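Side-chain contacts in flavoenzyme PA4991 (Pseudomonas aeruginosa PAO1, PDB 5EZ7), which probably functions as a monomeric FAD-dependent oxidoreductase of the DAO family, with a physiological substrate that remains unknown: residues 34-39 against 176-181; 193-198 against 375-380; 253-258 against 297-302; 273-278 against 289-294. All coordinates share one frame; numbering follows the deposited sequence.

Contact 1. Residues 34-39 against 176-181; sequences VLVESA and ERIEPL. With FAD (flavin-adenine dinucleotide), chain B.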
# COMPACT_ATOMS: atom_id res chain seq x y z
N VAL A 34 -2.53 -9.29 17.84
CA VAL A 34 -1.83 -10.25 17.02
C VAL A 34 -2.13 -9.92 15.56
O VAL A 34 -3.30 -9.63 15.23
CB VAL A 34 -2.32 -11.68 17.33
CG1 VAL A 34 -1.79 -12.70 16.33
CG2 VAL A 34 -1.87 -12.09 18.74
N LEU A 35 -1.10 -9.96 14.71
CA LEU A 35 -1.28 -9.74 13.27
C LEU A 35 -0.81 -10.97 12.54
O LEU A 35 0.35 -11.36 12.63
CB LEU A 35 -0.50 -8.52 12.80
CG LEU A 35 -0.81 -8.02 11.38
CD1 LEU A 35 -0.30 -6.58 11.16
CD2 LEU A 35 -0.23 -8.92 10.29
N VAL A 36 -1.73 -11.52 11.75
CA VAL A 36 -1.56 -12.80 11.12
C VAL A 36 -1.37 -12.55 9.64
O VAL A 36 -2.20 -11.87 9.04
CB VAL A 36 -2.81 -13.71 11.32
CG1 VAL A 36 -2.63 -15.04 10.60
CG2 VAL A 36 -3.01 -13.98 12.80
N GLU A 37 -0.30 -13.11 9.09
CA GLU A 37 0.05 -13.00 7.65
C GLU A 37 0.43 -14.38 7.11
O GLU A 37 1.18 -15.12 7.76
CB GLU A 37 1.20 -12.00 7.46
CG GLU A 37 1.91 -12.09 6.13
CD GLU A 37 1.03 -11.57 5.01
OE1 GLU A 37 0.76 -12.34 4.02
OE2 GLU A 37 0.65 -10.37 5.14
N SER A 38 -0.11 -14.73 5.95
CA SER A 38 -0.00 -16.08 5.39
C SER A 38 1.17 -16.19 4.39
O SER A 38 1.57 -17.29 4.01
CB SER A 38 -1.34 -16.48 4.73
OG SER A 38 -1.75 -15.51 3.76
N ALA A 39 1.70 -15.07 3.95
CA ALA A 39 2.85 -15.06 3.07
C ALA A 39 3.83 -14.02 3.60
O ALA A 39 4.27 -14.14 4.72
CB ALA A 39 2.45 -14.78 1.59
N GLU A 176 -1.03 -19.78 8.10
CA GLU A 176 -1.48 -20.10 6.78
C GLU A 176 -2.97 -20.42 6.73
O GLU A 176 -3.68 -19.91 5.88
CB GLU A 176 -0.68 -21.28 6.21
CG GLU A 176 0.68 -20.87 5.64
CD GLU A 176 1.42 -22.01 4.93
OE1 GLU A 176 0.92 -23.17 4.93
OE2 GLU A 176 2.53 -21.74 4.38
N ARG A 177 -3.44 -21.24 7.65
CA ARG A 177 -4.79 -21.76 7.58
C ARG A 177 -5.66 -21.22 8.72
O ARG A 177 -5.35 -21.43 9.90
CB ARG A 177 -4.70 -23.27 7.63
CG ARG A 177 -5.98 -23.99 7.30
CD ARG A 177 -5.86 -25.46 7.71
NE ARG A 177 -7.04 -25.94 8.43
CZ ARG A 177 -7.28 -27.21 8.74
NH1 ARG A 177 -6.42 -28.18 8.41
NH2 ARG A 177 -8.40 -27.53 9.39
N ILE A 178 -6.76 -20.57 8.37
CA ILE A 178 -7.63 -19.90 9.35
C ILE A 178 -9.06 -20.42 9.41
O ILE A 178 -9.74 -20.49 8.39
CB ILE A 178 -7.68 -18.39 9.09
CG1 ILE A 178 -6.31 -17.80 9.36
CG2 ILE A 178 -8.71 -17.74 10.00
CD1 ILE A 178 -6.10 -16.40 8.84
N GLU A 179 -9.52 -20.76 10.61
CA GLU A 179 -10.92 -21.12 10.83
C GLU A 179 -11.58 -20.18 11.84
O GLU A 179 -10.89 -19.61 12.68
CB GLU A 179 -11.06 -22.56 11.33
CG GLU A 179 -10.62 -23.64 10.35
CD GLU A 179 -9.26 -24.22 10.71
OE1 GLU A 179 -9.21 -25.11 11.60
OE2 GLU A 179 -8.24 -23.78 10.11
N PRO A 180 -12.90 -20.04 11.79
CA PRO A 180 -13.57 -19.25 12.81
C PRO A 180 -13.63 -19.96 14.17
O PRO A 180 -13.70 -21.16 14.26
CB PRO A 180 -14.97 -19.02 12.25
CG PRO A 180 -15.20 -20.11 11.24
CD PRO A 180 -13.86 -20.67 10.85
N LEU A 181 -13.56 -19.17 15.23
CA LEU A 181 -13.69 -19.66 16.58
C LEU A 181 -14.98 -19.02 17.05
O LEU A 181 -15.03 -17.80 17.20
CB LEU A 181 -12.49 -19.18 17.35
CG LEU A 181 -12.24 -19.63 18.75
CD1 LEU A 181 -12.10 -21.14 18.74
CD2 LEU A 181 -10.97 -18.93 19.24
PA FAD B . -2.20 -5.72 0.56
O1A FAD B . -0.95 -4.91 0.46
O2A FAD B . -2.67 -6.55 -0.61
O5B FAD B . -2.04 -6.65 1.83
C5B FAD B . -2.91 -7.73 2.11
C4B FAD B . -2.10 -8.72 2.91
O4B FAD B . -2.97 -9.76 3.40
C3B FAD B . -1.01 -9.37 2.06
O3B FAD B . 0.28 -9.20 2.66
C2B FAD B . -1.43 -10.83 2.00
O2B FAD B . -0.35 -11.76 1.95
C1B FAD B . -2.28 -10.98 3.27
N9A FAD B . -3.27 -12.06 3.17
C8A FAD B . -4.06 -12.33 2.12
N7A FAD B . -4.84 -13.40 2.40
C5A FAD B . -4.55 -13.81 3.64
C6A FAD B . -5.02 -14.89 4.51
N6A FAD B . -5.97 -15.72 4.07
N1A FAD B . -4.48 -15.00 5.74
C2A FAD B . -3.52 -14.15 6.16
N3A FAD B . -3.04 -13.14 5.41
C4A FAD B . -3.51 -12.93 4.16
N1 FAD B . -1.76 3.76 -3.55
C2 FAD B . -1.24 4.98 -3.31
O2 FAD B . -1.71 5.66 -2.37
N3 FAD B . -0.23 5.49 -4.03
C4 FAD B . 0.32 4.83 -5.05
O4 FAD B . 1.27 5.31 -5.70
C4X FAD B . -0.19 3.49 -5.37
N5 FAD B . 0.33 2.77 -6.39
C5X FAD B . -0.14 1.54 -6.67
C6 FAD B . 0.44 0.83 -7.71
C7 FAD B . -0.01 -0.44 -8.03
C7M FAD B . 0.64 -1.19 -9.15
C8 FAD B . -1.10 -1.05 -7.23
C8M FAD B . -1.62 -2.44 -7.52
C9 FAD B . -1.67 -0.33 -6.20
C9A FAD B . -1.24 0.95 -5.87
N10 FAD B . -1.81 1.71 -4.81
C10 FAD B . -1.29 2.98 -4.53
C1' FAD B . -2.87 1.18 -3.97
C2' FAD B . -2.23 0.43 -2.81
O2' FAD B . -1.15 -0.39 -3.26
C3' FAD B . -3.27 -0.39 -2.06
O3' FAD B . -4.45 0.41 -1.87
C4' FAD B . -2.73 -0.84 -0.71
O4' FAD B . -1.35 -1.21 -0.78
C5' FAD B . -3.50 -2.04 -0.18
O5' FAD B . -3.06 -2.31 1.16
P FAD B . -3.65 -3.60 1.91
O1P FAD B . -2.82 -3.84 3.14
O2P FAD B . -5.11 -3.39 2.02
O3P FAD B . -3.47 -4.76 0.82

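Contact 2. Residues 193-198 against 375-380; sequences DGREIR and PQLPRP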
# COMPACT_ATOMS: atom_id res chain seq x y z
N ASP A 193 -3.75 -22.29 12.17
CA ASP A 193 -2.94 -23.51 12.18
C ASP A 193 -3.19 -24.30 13.44
O ASP A 193 -2.26 -24.73 14.12
CB ASP A 193 -1.45 -23.17 12.04
CG ASP A 193 -1.15 -22.31 10.80
OD1 ASP A 193 -1.87 -22.40 9.78
OD2 ASP A 193 -0.21 -21.51 10.83
N GLY A 194 -4.46 -24.46 13.78
CA GLY A 194 -4.87 -25.21 14.98
C GLY A 194 -4.65 -24.51 16.31
O GLY A 194 -4.82 -25.13 17.35
N ARG A 195 -4.28 -23.22 16.29
CA ARG A 195 -4.06 -22.42 17.50
C ARG A 195 -5.23 -21.48 17.77
O ARG A 195 -5.58 -20.66 16.94
CB ARG A 195 -2.80 -21.57 17.36
CG ARG A 195 -2.45 -20.89 18.66
CD ARG A 195 -1.46 -19.78 18.46
NE ARG A 195 -0.20 -20.26 17.91
CZ ARG A 195 0.91 -20.56 18.59
NH1 ARG A 195 0.99 -20.52 19.92
NH2 ARG A 195 1.97 -20.96 17.91
N GLU A 196 -5.78 -21.55 18.96
CA GLU A 196 -6.97 -20.79 19.27
C GLU A 196 -6.52 -19.44 19.80
O GLU A 196 -5.60 -19.37 20.60
CB GLU A 196 -7.95 -21.60 20.14
CG GLU A 196 -7.93 -21.40 21.63
CD GLU A 196 -8.72 -22.51 22.36
OE1 GLU A 196 -9.95 -22.63 22.13
OE2 GLU A 196 -8.08 -23.29 23.13
N ILE A 197 -7.07 -18.38 19.22
CA ILE A 197 -6.69 -17.00 19.53
C ILE A 197 -7.95 -16.19 19.79
O ILE A 197 -8.67 -15.88 18.87
CB ILE A 197 -5.97 -16.33 18.34
CG1 ILE A 197 -4.73 -17.17 17.95
CG2 ILE A 197 -5.62 -14.87 18.67
CD1 ILE A 197 -3.89 -16.56 16.84
N ARG A 198 -8.17 -15.81 21.03
CA ARG A 198 -9.39 -15.12 21.41
C ARG A 198 -9.19 -13.62 21.32
O ARG A 198 -8.11 -13.13 21.65
CB ARG A 198 -9.81 -15.53 22.84
CG ARG A 198 -10.20 -17.00 22.92
CD ARG A 198 -10.78 -17.46 24.27
NE ARG A 198 -12.06 -18.15 24.03
CZ ARG A 198 -12.19 -19.35 23.46
NH1 ARG A 198 -11.11 -20.08 23.12
NH2 ARG A 198 -13.40 -19.86 23.25
N PRO A 375 3.84 -15.74 23.65
CA PRO A 375 5.08 -16.56 23.59
C PRO A 375 5.88 -16.18 22.34
O PRO A 375 5.55 -15.21 21.68
CB PRO A 375 4.55 -18.00 23.47
CG PRO A 375 3.26 -17.84 22.72
CD PRO A 375 2.66 -16.54 23.24
N GLN A 376 6.92 -16.94 22.04
CA GLN A 376 7.58 -16.85 20.75
C GLN A 376 6.65 -17.43 19.70
O GLN A 376 5.99 -18.47 19.93
CB GLN A 376 8.91 -17.60 20.71
CG GLN A 376 10.00 -17.12 21.70
CD GLN A 376 10.72 -15.85 21.26
OE1 GLN A 376 11.93 -15.87 20.98
NE2 GLN A 376 9.98 -14.74 21.22
N LEU A 377 6.57 -16.75 18.58
CA LEU A 377 5.68 -17.11 17.48
C LEU A 377 6.46 -17.17 16.19
O LEU A 377 7.41 -16.43 16.05
CB LEU A 377 4.56 -16.07 17.38
CG LEU A 377 3.65 -15.99 18.61
CD1 LEU A 377 2.69 -14.82 18.50
CD2 LEU A 377 2.85 -17.27 18.85
N PRO A 378 6.09 -18.08 15.26
CA PRO A 378 6.70 -18.04 13.94
C PRO A 378 6.36 -16.70 13.23
O PRO A 378 5.26 -16.17 13.38
CB PRO A 378 6.11 -19.26 13.22
CG PRO A 378 4.91 -19.67 14.00
CD PRO A 378 5.16 -19.23 15.41
N ARG A 379 7.35 -16.13 12.55
CA ARG A 379 7.26 -14.77 12.08
C ARG A 379 7.17 -14.75 10.57
O ARG A 379 7.87 -15.50 9.88
CB ARG A 379 8.44 -13.94 12.54
CG ARG A 379 8.62 -14.01 14.04
CD ARG A 379 9.54 -12.93 14.55
NE ARG A 379 8.74 -11.88 15.16
CZ ARG A 379 8.72 -10.59 14.82
NH1 ARG A 379 9.49 -10.08 13.85
NH2 ARG A 379 7.90 -9.79 15.49
N PRO A 380 6.28 -13.92 10.04
CA PRO A 380 6.21 -13.80 8.58
C PRO A 380 7.49 -13.12 8.01
O PRO A 380 8.12 -12.33 8.71
CB PRO A 380 4.96 -12.95 8.35
CG PRO A 380 4.80 -12.14 9.59
CD PRO A 380 5.46 -12.92 10.73

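Contact 3. Residues 253-258 against 297-302; sequences PRITVT and AKLLPW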
# COMPACT_ATOMS: atom_id res chain seq x y z
N PRO A 253 -3.44 10.70 -15.44
CA PRO A 253 -2.08 10.63 -15.97
C PRO A 253 -1.96 9.66 -17.15
O PRO A 253 -2.48 8.54 -17.08
CB PRO A 253 -1.24 10.11 -14.79
CG PRO A 253 -2.09 10.32 -13.58
CD PRO A 253 -3.51 10.27 -14.03
N ARG A 254 -1.30 10.11 -18.20
CA ARG A 254 -0.92 9.30 -19.37
C ARG A 254 0.02 8.17 -18.90
O ARG A 254 -0.24 6.99 -19.13
CB ARG A 254 -0.23 10.24 -20.39
CG ARG A 254 0.15 9.70 -21.77
CD ARG A 254 -0.02 10.80 -22.85
NE ARG A 254 0.77 10.65 -24.08
CZ ARG A 254 0.43 9.93 -25.17
NH1 ARG A 254 1.27 9.90 -26.22
NH2 ARG A 254 -0.72 9.22 -25.22
N ILE A 255 1.10 8.58 -18.21
CA ILE A 255 1.99 7.69 -17.48
C ILE A 255 2.30 8.32 -16.14
O ILE A 255 2.27 9.55 -16.02
CB ILE A 255 3.32 7.44 -18.22
CG1 ILE A 255 4.16 8.73 -18.34
CG2 ILE A 255 3.06 6.88 -19.61
CD1 ILE A 255 5.63 8.48 -18.65
N THR A 256 2.62 7.47 -15.18
CA THR A 256 3.06 7.86 -13.83
C THR A 256 4.46 7.20 -13.63
O THR A 256 4.57 5.98 -13.67
CB THR A 256 2.00 7.46 -12.71
OG1 THR A 256 0.84 8.30 -12.82
CG2 THR A 256 2.52 7.64 -11.30
N VAL A 257 5.50 8.02 -13.47
CA VAL A 257 6.85 7.50 -13.25
C VAL A 257 7.28 7.65 -11.79
O VAL A 257 7.21 8.73 -11.23
CB VAL A 257 7.92 8.21 -14.11
CG1 VAL A 257 9.28 7.53 -13.97
CG2 VAL A 257 7.52 8.22 -15.57
N THR A 258 7.78 6.56 -11.23
CA THR A 258 8.58 6.61 -10.00
C THR A 258 9.93 5.92 -10.22
O THR A 258 10.03 5.00 -11.04
CB THR A 258 7.80 5.98 -8.83
OG1 THR A 258 7.25 4.70 -9.24
CG2 THR A 258 6.64 6.90 -8.46
N ALA A 297 10.63 7.33 -25.45
CA ALA A 297 11.31 8.01 -26.57
C ALA A 297 10.71 9.39 -26.86
O ALA A 297 11.45 10.33 -27.19
CB ALA A 297 11.28 7.16 -27.83
N LYS A 298 9.39 9.52 -26.72
CA LYS A 298 8.73 10.82 -26.91
C LYS A 298 8.92 11.78 -25.77
O LYS A 298 9.14 12.97 -25.99
CB LYS A 298 7.23 10.68 -27.14
CG LYS A 298 6.88 10.00 -28.43
CD LYS A 298 5.54 10.46 -28.95
CE LYS A 298 4.80 9.32 -29.63
NZ LYS A 298 3.49 9.82 -30.12
N LEU A 299 8.76 11.29 -24.55
CA LEU A 299 8.67 12.12 -23.39
C LEU A 299 10.02 12.46 -22.78
O LEU A 299 10.16 13.54 -22.23
CB LEU A 299 7.77 11.44 -22.33
CG LEU A 299 6.33 11.16 -22.78
CD1 LEU A 299 5.54 10.50 -21.66
CD2 LEU A 299 5.59 12.40 -23.26
N LEU A 300 10.97 11.51 -22.84
CA LEU A 300 12.30 11.63 -22.24
C LEU A 300 13.40 11.16 -23.24
O LEU A 300 14.22 10.33 -22.94
CB LEU A 300 12.36 10.80 -20.97
CG LEU A 300 11.43 11.29 -19.85
CD1 LEU A 300 11.22 10.22 -18.79
CD2 LEU A 300 11.97 12.54 -19.20
N PRO A 301 13.41 11.71 -24.44
CA PRO A 301 14.41 11.26 -25.44
C PRO A 301 15.91 11.42 -25.08
O PRO A 301 16.75 10.76 -25.65
CB PRO A 301 14.09 12.11 -26.66
CG PRO A 301 13.39 13.32 -26.11
CD PRO A 301 12.66 12.89 -24.90
N TRP A 302 16.24 12.28 -24.11
CA TRP A 302 17.62 12.54 -23.71
C TRP A 302 18.21 11.43 -22.82
O TRP A 302 19.38 11.50 -22.49
CB TRP A 302 17.76 13.93 -23.03
CG TRP A 302 16.70 14.24 -22.00
CD1 TRP A 302 16.76 13.98 -20.65
CD2 TRP A 302 15.41 14.80 -22.24
NE1 TRP A 302 15.60 14.38 -20.04
CE2 TRP A 302 14.76 14.89 -20.98
CE3 TRP A 302 14.75 15.26 -23.38
CZ2 TRP A 302 13.47 15.42 -20.84
CZ3 TRP A 302 13.45 15.77 -23.24
CH2 TRP A 302 12.82 15.85 -21.98

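Contact 4. Residues 273-278 against 289-294; sequences GDIAET and IAEARR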
# COMPACT_ATOMS: atom_id res chain seq x y z
N GLY A 273 -0.09 4.65 -14.32
CA GLY A 273 -0.99 5.50 -15.06
C GLY A 273 -1.86 4.77 -16.09
O GLY A 273 -2.15 3.58 -15.95
N ASP A 274 -2.26 5.49 -17.13
CA ASP A 274 -3.21 5.00 -18.11
C ASP A 274 -2.59 3.93 -19.03
O ASP A 274 -3.30 3.10 -19.60
CB ASP A 274 -3.75 6.17 -18.97
CG ASP A 274 -4.86 5.74 -19.96
OD1 ASP A 274 -6.03 5.58 -19.54
OD2 ASP A 274 -4.55 5.55 -21.18
N ILE A 275 -1.27 3.97 -19.19
CA ILE A 275 -0.57 2.93 -19.92
C ILE A 275 -0.70 1.55 -19.22
O ILE A 275 -0.68 0.52 -19.89
CB ILE A 275 0.92 3.27 -20.15
CG1 ILE A 275 1.51 2.40 -21.27
CG2 ILE A 275 1.73 3.13 -18.86
CD1 ILE A 275 3.02 2.48 -21.40
N ALA A 276 -0.84 1.55 -17.89
CA ALA A 276 -1.02 0.32 -17.12
C ALA A 276 -2.48 -0.07 -16.92
O ALA A 276 -2.70 -1.10 -16.36
CB ALA A 276 -0.34 0.44 -15.78
N GLU A 277 -3.45 0.71 -17.40
CA GLU A 277 -4.89 0.44 -17.19
C GLU A 277 -5.43 -0.44 -18.30
O GLU A 277 -4.67 -1.19 -18.90
CB GLU A 277 -5.69 1.75 -17.04
CG GLU A 277 -5.40 2.46 -15.72
CD GLU A 277 -6.17 1.91 -14.53
OE1 GLU A 277 -6.96 0.95 -14.68
OE2 GLU A 277 -6.00 2.45 -13.41
N THR A 278 -6.74 -0.37 -18.57
CA THR A 278 -7.45 -1.29 -19.46
C THR A 278 -6.75 -1.73 -20.80
O THR A 278 -6.71 -2.93 -21.09
CB THR A 278 -8.87 -0.71 -19.73
OG1 THR A 278 -9.52 -0.55 -18.45
CG2 THR A 278 -9.74 -1.62 -20.59
N ILE A 289 5.66 -3.63 -23.37
CA ILE A 289 7.02 -3.10 -23.43
C ILE A 289 7.20 -2.19 -24.62
O ILE A 289 7.68 -1.10 -24.46
CB ILE A 289 8.06 -4.24 -23.42
CG1 ILE A 289 8.18 -4.78 -21.98
CG2 ILE A 289 9.44 -3.79 -23.95
CD1 ILE A 289 8.74 -6.20 -21.91
N ALA A 290 6.80 -2.63 -25.79
CA ALA A 290 6.98 -1.83 -27.00
C ALA A 290 6.26 -0.48 -26.89
O ALA A 290 6.81 0.54 -27.31
CB ALA A 290 6.53 -2.58 -28.24
N GLU A 291 5.05 -0.48 -26.31
CA GLU A 291 4.28 0.75 -26.05
C GLU A 291 5.03 1.70 -25.08
O GLU A 291 5.18 2.92 -25.31
CB GLU A 291 2.91 0.37 -25.47
CG GLU A 291 1.97 1.53 -25.17
CD GLU A 291 1.57 2.34 -26.41
OE1 GLU A 291 1.44 1.77 -27.52
OE2 GLU A 291 1.38 3.57 -26.30
N ALA A 292 5.53 1.12 -24.01
CA ALA A 292 6.40 1.82 -23.10
C ALA A 292 7.63 2.43 -23.77
O ALA A 292 7.97 3.56 -23.44
CB ALA A 292 6.85 0.91 -21.96
N ARG A 293 8.28 1.73 -24.71
CA ARG A 293 9.47 2.32 -25.40
C ARG A 293 9.12 3.50 -26.25
O ARG A 293 9.87 4.46 -26.27
CB ARG A 293 10.18 1.38 -26.37
CG ARG A 293 10.91 0.23 -25.77
CD ARG A 293 11.56 -0.55 -26.90
NE ARG A 293 12.05 -1.83 -26.42
CZ ARG A 293 13.28 -2.05 -25.93
NH1 ARG A 293 14.19 -1.06 -25.87
NH2 ARG A 293 13.61 -3.29 -25.51
N ARG A 294 8.04 3.39 -27.01
CA ARG A 294 7.57 4.51 -27.78
C ARG A 294 7.34 5.73 -26.89
O ARG A 294 7.82 6.82 -27.18
CB ARG A 294 6.28 4.17 -28.56
CG ARG A 294 6.53 3.37 -29.84
CD ARG A 294 5.26 3.29 -30.70
NE ARG A 294 4.16 2.59 -30.01
CZ ARG A 294 4.02 1.27 -29.96
NH1 ARG A 294 2.99 0.73 -29.28
NH2 ARG A 294 4.90 0.47 -30.58

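Contact 1. Residues 34-39 against 176-181
Val36 turns CG1 opposite its backbone N (chi1 178°), while Ile178 swings CG1 opposite its carbonyl carbon (chi1 -67°) and continues nearly straight to CD1, and these two settings make the side chains meet tip to tip. Val36 CG1 and Ile178 CD1 lie 4.1 Å apart, a plain apolar touch. The same methyl of Ile178 also serves the cofactor, with CD1 3.8 Å from FAD N1A, so one side chain bridges the protein interior and the adenine. Ser38 approaches the adenine too, its OG 3.1 Å from FAD C4A, and Glu176 CG packs 4.0 Å from Ser38 O. Glu37, between Val36 and Ser38 in the sequence, is an experimentally established FAD-binding residue. Its carboxylate lies at the ribose, where OE2 accepts a hydrogen bond from FAD O3B at 2.8 Å and another from Gly15 N. Glu37 OE1 also faces FAD O2B, in a very short approach whose exact length is doubtful, and turns its anti lone pair to Ala39 N at 2.9 Å; together with the bonds to OE2 this holds the carboxylate's rotation. An acid at the end of the second parallel strand that grips the ribose hydroxyls is the classic signature of a dinucleotide-binding Rossmann fold. Strand 33-37 runs between strands 10-13 and 172-174, whose Leu11 and Leu173 touch Val36, while Ile178, on strand 178-183, packs against Leu190 of strand 186-192.

Contact 2. Residues 193-198 against 375-380
The guanidinium of Arg195 receives Leu377 CD2 over one face, the methyl standing 3.7 Å above the plane and displaced toward the rim. Its nearest neighbour is Arg195 CZ, at 3.8 Å, with the two terminal nitrogens scarcely farther away, so the methyl covers the fork of the group rather than a single N-H. Two proline rings come in obliquely: Pro375 CG lies 4.5 Å from Arg195 NH1, and Pro378 CD is 4.4 Å from Arg195 NH2. Arg195 reaches this position by a chain that is extended through its first two torsions and then bends at chi3 (-61°), carrying the flat end across the leucine. Leu377 has CG opposite its carbonyl carbon (chi1 -63°), which brings CD2 closer to the arginine than the direction of its CB alone would suggest. No hydrogen bond joins the two segments. The strongest polar partner of Arg195 lies outside them: NH1 donates to Gln4 O near the N terminus, just ahead of strand 6-7, the neighbour of strand 195-198 in their sheet. Thus the end of the chain, the strand and the late proline-rich loop come together around one arginine. Asp193, in the turn before that strand, accepts bonds at OD1 from the backbone N of both Arg177 and Glu176. Chemically this is a surface contact in which dispersion and the hydrophobic character of a guanidinium face do the work: NH1 spends a hydrogen bond on Gln4 O while a flat side meets aliphatic carbon, a division that lets a charged residue pack beside leucine and proline.

Contact 3. Residues 253-258 against 297-302
The backbones of Ile255 and Leu299 stay well apart, their CA atoms separated by 10.0 Å where a strand passes the last turn of a helix, and the gap is bridged by side chains alone. Ile255 and Leu299 meet end to end through their terminal methyls, with Ile255 CD1 3.6 Å from Leu299 CD1. The same leucine methyl lies 4.0 Å from Ile255 CG1, so it rests against the outer end of the isoleucine. Ile255 places CG1 between its backbone N and carbonyl carbon (chi1 65°), sending the longer branch across to the helix. At the more open margin, two cations approach without bonding: Lys298 NZ sits 4.5 Å from Arg254 NH1, at the edge of the guanidinium and near its plane. Arg254 NH1 has its salt bridge with Glu295, and that carboxylate probably offsets part of the positive charge gathered here. A bound mercury ion lies about 3 Å from the nearest part of the Arg254 side chain. The helix ends at Leu299, and Leu300, the first residue to leave helical angles, has its side chain on Trp269 and Leu242. Helix 285-299 thus finishes against the large mixed sheet: Ile255 and Val257 belong to the segment carrying strand 255-261, Cys246 of the adjacent strand 244-246 touches both Ile255 and Leu299, and Val257 continues the apolar line onto Trp269 and Leu271 of strand 267-272.

Contact 4. Residues 273-278 against 289-294
Apolar contact carries the pair, and Ile275 provides the whole of it from its side. Its CD1 settles on the helix backbone, 3.8 Å from Ala292 CA and 4.2 Å from Ala292 CB, where the small alanine lets the isoleucine come close to the helix surface. Beside it, the side chains of Ile275 and Glu291 run alongside each other with opposed headings, Ile275 CD1 lying 4.0 Å from Glu291 CG. With CG1 turned opposite the backbone N (chi1 -162°), Ile275 extends straight out from its turn to the helix. That turn follows strand 267-272 of the large sheet and is closed by Ala276 N to Gly273 O at 3.1 Å; Glu277 then takes the N-cap position of helix 278-282, so the connection from strand to helix packs against helix 285-299. A salt bridge within helix 285-299 holds the glutamate: Glu291 bends at chi2 and receives Arg294 NH1 on OE1 at 2.6 Å. OE1 lies close to the guanidinium plane of Arg294, whereas NH1 comes in 41° out of the carboxylate plane. Polar links also run to other parts: Ile275 O accepts from Gln288 NE2, and Glu277 forms a salt bridge with Arg317 on strand 309-320.

In the fold
Following the chain from its N terminus, contact 1 closes first, joining the second strand of the nucleotide-binding sheet to strand 178-183 of the small four-stranded sheet. Contact 2 opens after that loop is complete and spans most of what remains, returning the proline-rich loop 375-380 to strand 195-198. Within its span lies contact 3, and within contact 3 lies contact 4, so these three are successively enclosed and none cross. Contacts 1 and 2 touch on the adenosine side of the fold. Contacts 3 and 4, their centres about 10 Å apart, share helix 285-299 and bind it to the large sheet, across the chain's centre from the first pair.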